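Local coordinates for protein salicylaldehyde dehydrogenase NahF (Pseudomonas putida, PDB 4JZ6) that probably catalyses the NAD(+)-dependent oxidation of salicylaldehyde to salicylate, a step of naphthalene degradation, at residues A[160-165]-A[241-246]; A[272-277]-A[305-310]. All coordinates share one frame; numbering follows the deposited sequence.

Contact 1 (A[160-165]-A[241-246]); sequences LSIVPW and INFTGS
N242 reaches across to S161 with its side-chain amide, ND2 donating to S161 OG at 2.8 Å in a nearly straight bond (173°) in the amide plane. The hydroxyl is gripped a second time by the carbonyl of A175 on helix 170-181. The other amide atom, N242 OD1, lies 2.8 Å from a water that also bonds I162 O, the acceptor of the T244 N-H. CG of N242 sits between its own backbone N and carbonyl carbon (chi1 61°), which swings the amide over toward the neighbouring strand. An alanine here would probably leave the buried S161 hydroxyl without its amide donor and the water without one of its partners. Backbone bonds from N242 N to L160 O and from I162 N to N242 O complete the parallel pairing. On the face that carries L160 and F243, I162 CG2 comes within 3.6 Å of F243 CD1. Beyond the strand end, P164 lays CD and CG over CB and CG2 of T244, whose side chain adjoins E267, the predicted active-site residue. Parallel strands 159-162 and 240-244 are neighbours in the Rossmann-like NAD-binding domain of aldehyde dehydrogenases, and their C-terminal ends run toward the active site.

Contact 2 (A[272-277]-A[305-310]); sequences SPLIVL and ERLVVD
Strands 273-276 and 306-310 run parallel with their axes 4.5 Å apart and inclined by 16°, paired from P273 with R306 to V276 with V309. They are the two strands of a beta-alpha-beta unit whose crossover contains helix 282-294. L274 and V276 each donate to the second strand, to R306 O and V308 O, while V276 O receives D310 N; the return bond from V308 N to L274 O is weak. On the face of L274 and V276, L307 bends its CD1 back over L274 CB at 3.6 Å. Its CG lies beside the backbone N (chi1 -72°), and a second turn in the same sense (chi2 -55°) brings that methyl toward the first strand. V276 and V309 stand alongside each other on this face, V309 CG1 lying 3.6 Å from V276 CB, and both rest on F317 of helix 311-327. The opposite face pairs P273 with R306 through their CB atoms. From there R306 runs extended to a guanidinium held by the carbonyls of Y393 and I416 and by a salt bridge to D419, with the Y393 ring in a cation-pi contact. D310 N-caps helix 311-327, and its OD2 also accepts from G409 N. Further along the R306 face, V308 turns CG2 between its own backbone N and carbonyl carbon, placing that methyl 3.5 Å from I275 CG1.

In the fold
Both contacts are buried pairings of parallel strands, but they belong to different sheets, with centres about 28 Å apart and nearest atoms about 10 Å apart. Contact 1 lies near the middle of the chain, within the sheet of the probable NAD-binding domain; contact 2 lies farther out, in the sheet of the catalytic domain. The first joins segments separated by 75 residues and includes a polar cluster with a bound water, and its T244 end comes within about 6 Å (side chain to ligand) of a bound salicylaldehyde. In the second, a short crossover brings the strands together, aliphatic packing dominates between them, and the charged side chains find their partners elsewhere. Strand 264-267, next to 240-244, carries the predicted active-site glutamate shortly before the chain enters contact 2.

Contact 1 (A[160-165]-A[241-246])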
loop_
_atom_site.group_PDB
_atom_site.type_symbol
_atom_site.label_atom_id
_atom_site.label_comp_id
_atom_site.label_asym_id
_atom_site.label_seq_id
_atom_site.Cartn_x
_atom_site.Cartn_y
_atom_site.Cartn_z
ATOM N N LEU A 160 11.962 3.116 7.504
ATOM C CA LEU A 160 12.745 4.167 6.866
ATOM C C LEU A 160 11.873 5.388 6.576
ATOM O O LEU A 160 10.965 5.320 5.743
ATOM C CB LEU A 160 13.366 3.662 5.566
ATOM C CG LEU A 160 14.083 4.730 4.744
ATOM C CD1 LEU A 160 15.218 5.331 5.558
ATOM C CD2 LEU A 160 14.599 4.139 3.443
ATOM N N SER A 161 12.152 6.497 7.264
ATOM C CA SER A 161 11.387 7.733 7.091
ATOM C C SER A 161 12.218 8.807 6.402
ATOM O O SER A 161 13.169 9.335 6.985
ATOM C CB SER A 161 10.906 8.269 8.441
ATOM O OG SER A 161 10.040 7.354 9.083
ATOM N N ILE A 162 11.853 9.138 5.166
ATOM C CA ILE A 162 12.556 10.179 4.429
ATOM C C ILE A 162 11.730 11.466 4.399
ATOM O O ILE A 162 10.575 11.465 3.970
ATOM C CB ILE A 162 12.918 9.707 3.021
ATOM C CG1 ILE A 162 13.886 8.522 3.117
ATOM C CG2 ILE A 162 13.544 10.838 2.219
ATOM C CD1 ILE A 162 14.184 7.845 1.783
ATOM N N VAL A 163 12.329 12.555 4.873
ATOM C CA VAL A 163 11.596 13.790 5.146
ATOM C C VAL A 163 12.225 14.993 4.457
ATOM O O VAL A 163 13.434 15.195 4.561
ATOM C CB VAL A 163 11.559 14.065 6.657
ATOM C CG1 VAL A 163 10.790 15.342 6.955
ATOM C CG2 VAL A 163 10.944 12.888 7.380
ATOM N N PRO A 164 11.403 15.798 3.751
ATOM C CA PRO A 164 11.885 16.976 3.024
ATOM C C PRO A 164 12.036 18.191 3.939
ATOM O O PRO A 164 12.044 18.037 5.162
ATOM C CB PRO A 164 10.773 17.223 2.011
ATOM C CG PRO A 164 9.550 16.805 2.740
ATOM C CD PRO A 164 9.952 15.607 3.561
ATOM N N TRP A 165 12.120 19.381 3.347
ATOM C CA TRP A 165 12.533 20.590 4.059
ATOM C C TRP A 165 11.416 21.625 4.262
ATOM O O TRP A 165 11.586 22.570 5.031
ATOM C CB TRP A 165 13.665 21.245 3.272
ATOM C CG TRP A 165 13.283 21.379 1.840
ATOM C CD1 TRP A 165 13.530 20.485 0.838
ATOM C CD2 TRP A 165 12.526 22.443 1.254
ATOM N NE1 TRP A 165 12.989 20.937 -0.342
ATOM C CE2 TRP A 165 12.366 22.135 -0.115
ATOM C CE3 TRP A 165 11.979 23.632 1.745
ATOM C CZ2 TRP A 165 11.681 22.976 -0.991
ATOM C CZ3 TRP A 165 11.294 24.463 0.874
ATOM C CH2 TRP A 165 11.154 24.133 -0.477
ATOM N N ILE A 241 8.807 1.752 4.200
ATOM C CA ILE A 241 9.372 3.049 3.860
ATOM C C ILE A 241 8.267 4.079 3.667
ATOM O O ILE A 241 7.285 3.820 2.967
ATOM C CB ILE A 241 10.179 2.976 2.549
ATOM C CG1 ILE A 241 11.262 1.905 2.646
ATOM C CG2 ILE A 241 10.805 4.319 2.230
ATOM C CD1 ILE A 241 11.169 0.860 1.578
ATOM N N ASN A 242 8.419 5.238 4.303
ATOM C CA ASN A 242 7.593 6.391 3.970
ATOM C C ASN A 242 8.463 7.471 3.337
ATOM O O ASN A 242 9.550 7.786 3.837
ATOM C CB ASN A 242 6.827 6.922 5.190
ATOM C CG ASN A 242 7.745 7.392 6.302
ATOM O OD1 ASN A 242 7.958 8.589 6.483
ATOM N ND2 ASN A 242 8.293 6.451 7.050
ATOM N N PHE A 243 7.998 8.004 2.213
ATOM C CA PHE A 243 8.726 9.047 1.510
ATOM C C PHE A 243 7.851 10.254 1.239
ATOM O O PHE A 243 6.741 10.126 0.720
ATOM C CB PHE A 243 9.270 8.531 0.183
ATOM C CG PHE A 243 9.958 9.589 -0.630
ATOM C CD1 PHE A 243 11.302 9.867 -0.427
ATOM C CD2 PHE A 243 9.261 10.312 -1.589
ATOM C CE1 PHE A 243 11.940 10.844 -1.167
ATOM C CE2 PHE A 243 9.892 11.290 -2.337
ATOM C CZ PHE A 243 11.233 11.558 -2.126
ATOM N N THR A 244 8.362 11.429 1.578
ATOM C CA THR A 244 7.675 12.666 1.269
ATOM C C THR A 244 8.620 13.516 0.436
ATOM O O THR A 244 9.768 13.749 0.822
ATOM C CB THR A 244 7.231 13.403 2.551
ATOM O OG1 THR A 244 6.277 12.599 3.261
ATOM C CG2 THR A 244 6.589 14.744 2.207
ATOM N N GLY A 245 8.141 13.950 -0.724
ATOM C CA GLY A 245 8.975 14.652 -1.681
ATOM C C GLY A 245 8.400 14.601 -3.085
ATOM O O GLY A 245 7.231 14.279 -3.268
ATOM N N SER A 246 9.224 14.912 -4.080
ATOM C CA SER A 246 8.755 15.020 -5.461
ATOM C C SER A 246 8.336 13.686 -6.067
ATOM O O SER A 246 8.931 12.643 -5.783
ATOM C CB SER A 246 9.824 15.666 -6.348
ATOM O OG SER A 246 10.952 14.822 -6.490
HETATM O O HOH W 1 8.222 10.799 4.830
#

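Contact 2 (A[272-277]-A[305-310])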
loop_
_atom_site.group_PDB
_atom_site.type_symbol
_atom_site.label_atom_id
_atom_site.label_comp_id
_atom_site.label_asym_id
_atom_site.label_seq_id
_atom_site.Cartn_x
_atom_site.Cartn_y
_atom_site.Cartn_z
ATOM N N SER A 272 -2.726 21.494 -6.330
ATOM C CA SER A 272 -3.979 21.690 -5.612
ATOM C C SER A 272 -4.781 22.907 -6.069
ATOM O O SER A 272 -4.297 24.040 -6.010
ATOM C CB SER A 272 -3.695 21.760 -4.116
ATOM O OG SER A 272 -3.215 20.508 -3.661
ATOM N N PRO A 273 -6.022 22.668 -6.526
ATOM C CA PRO A 273 -6.857 23.718 -7.113
ATOM C C PRO A 273 -7.850 24.320 -6.124
ATOM O O PRO A 273 -8.324 23.636 -5.213
ATOM C CB PRO A 273 -7.628 22.959 -8.192
ATOM C CG PRO A 273 -7.827 21.589 -7.583
ATOM C CD PRO A 273 -6.645 21.337 -6.662
ATOM N N LEU A 274 -8.158 25.600 -6.307
ATOM C CA LEU A 274 -9.304 26.197 -5.644
ATOM C C LEU A 274 -10.390 26.404 -6.693
ATOM O O LEU A 274 -10.222 27.190 -7.634
ATOM C CB LEU A 274 -8.931 27.522 -4.979
ATOM C CG LEU A 274 -9.915 28.058 -3.934
ATOM C CD1 LEU A 274 -9.898 27.167 -2.705
ATOM C CD2 LEU A 274 -9.614 29.493 -3.551
ATOM N N ILE A 275 -11.495 25.678 -6.550
ATOM C CA ILE A 275 -12.611 25.816 -7.480
ATOM C C ILE A 275 -13.564 26.923 -7.031
ATOM O O ILE A 275 -14.197 26.834 -5.971
ATOM C CB ILE A 275 -13.395 24.505 -7.627
ATOM C CG1 ILE A 275 -12.461 23.369 -8.058
ATOM C CG2 ILE A 275 -14.529 24.685 -8.618
ATOM C CD1 ILE A 275 -13.129 22.021 -8.161
ATOM N N VAL A 276 -13.655 27.970 -7.846
ATOM C CA VAL A 276 -14.523 29.100 -7.558
ATOM C C VAL A 276 -15.692 29.086 -8.530
ATOM O O VAL A 276 -15.550 29.503 -9.674
ATOM C CB VAL A 276 -13.754 30.426 -7.689
ATOM C CG1 VAL A 276 -14.596 31.585 -7.216
ATOM C CG2 VAL A 276 -12.462 30.358 -6.901
ATOM N N LEU A 277 -16.840 28.589 -8.076
ATOM C CA LEU A 277 -18.022 28.455 -8.932
ATOM C C LEU A 277 -18.653 29.819 -9.150
ATOM O O LEU A 277 -18.239 30.794 -8.529
ATOM C CB LEU A 277 -19.037 27.479 -8.325
ATOM C CG LEU A 277 -18.501 26.095 -7.935
ATOM C CD1 LEU A 277 -19.485 25.356 -7.065
ATOM C CD2 LEU A 277 -18.163 25.269 -9.158
ATOM N N GLU A 305 -2.158 25.810 -6.355
ATOM C CA GLU A 305 -1.426 26.005 -7.605
ATOM C C GLU A 305 -2.347 26.344 -8.774
ATOM O O GLU A 305 -1.896 26.818 -9.811
ATOM C CB GLU A 305 -0.581 24.775 -7.937
ATOM C CG GLU A 305 0.452 24.433 -6.876
ATOM C CD GLU A 305 1.842 24.236 -7.450
ATOM O OE1 GLU A 305 1.991 24.318 -8.688
ATOM O OE2 GLU A 305 2.788 24.009 -6.663
ATOM N N ARG A 306 -3.640 26.092 -8.601
ATOM C CA ARG A 306 -4.631 26.442 -9.610
ATOM C C ARG A 306 -5.789 27.193 -8.976
ATOM O O ARG A 306 -6.201 26.890 -7.852
ATOM C CB ARG A 306 -5.195 25.189 -10.279
ATOM C CG ARG A 306 -4.315 24.537 -11.320
ATOM C CD ARG A 306 -4.766 23.106 -11.513
ATOM N NE ARG A 306 -4.429 22.569 -12.825
ATOM C CZ ARG A 306 -5.066 21.546 -13.392
ATOM N NH1 ARG A 306 -6.075 20.956 -12.759
ATOM N NH2 ARG A 306 -4.701 21.116 -14.592
ATOM N N LEU A 307 -6.315 28.164 -9.710
ATOM C CA LEU A 307 -7.579 28.784 -9.369
ATOM C C LEU A 307 -8.524 28.540 -10.540
ATOM O O LEU A 307 -8.490 29.285 -11.527
ATOM C CB LEU A 307 -7.404 30.292 -9.158
ATOM C CG LEU A 307 -6.691 30.862 -7.921
ATOM C CD1 LEU A 307 -7.326 30.338 -6.646
ATOM C CD2 LEU A 307 -5.193 30.583 -7.928
ATOM N N VAL A 308 -9.345 27.491 -10.467
ATOM C CA VAL A 308 -10.331 27.271 -11.533
ATOM C C VAL A 308 -11.617 28.058 -11.247
ATOM O O VAL A 308 -12.358 27.772 -10.305
ATOM C CB VAL A 308 -10.560 25.755 -11.896
ATOM C CG1 VAL A 308 -9.236 25.018 -11.953
ATOM C CG2 VAL A 308 -11.470 25.071 -10.928
ATOM N N VAL A 309 -11.840 29.097 -12.046
ATOM C CA VAL A 309 -12.923 30.037 -11.785
ATOM C C VAL A 309 -13.920 30.100 -12.938
ATOM O O VAL A 309 -13.546 30.005 -14.107
ATOM C CB VAL A 309 -12.376 31.453 -11.500
ATOM C CG1 VAL A 309 -11.482 31.441 -10.280
ATOM C CG2 VAL A 309 -11.598 31.958 -12.684
ATOM N N ASP A 310 -15.196 30.250 -12.605
ATOM C CA ASP A 310 -16.216 30.355 -13.632
ATOM C C ASP A 310 -16.068 31.690 -14.356
ATOM O O ASP A 310 -15.845 32.726 -13.726
ATOM C CB ASP A 310 -17.611 30.222 -13.027
ATOM C CG ASP A 310 -18.653 29.853 -14.055
ATOM O OD1 ASP A 310 -19.230 30.765 -14.676
ATOM O OD2 ASP A 310 -18.892 28.643 -14.250
#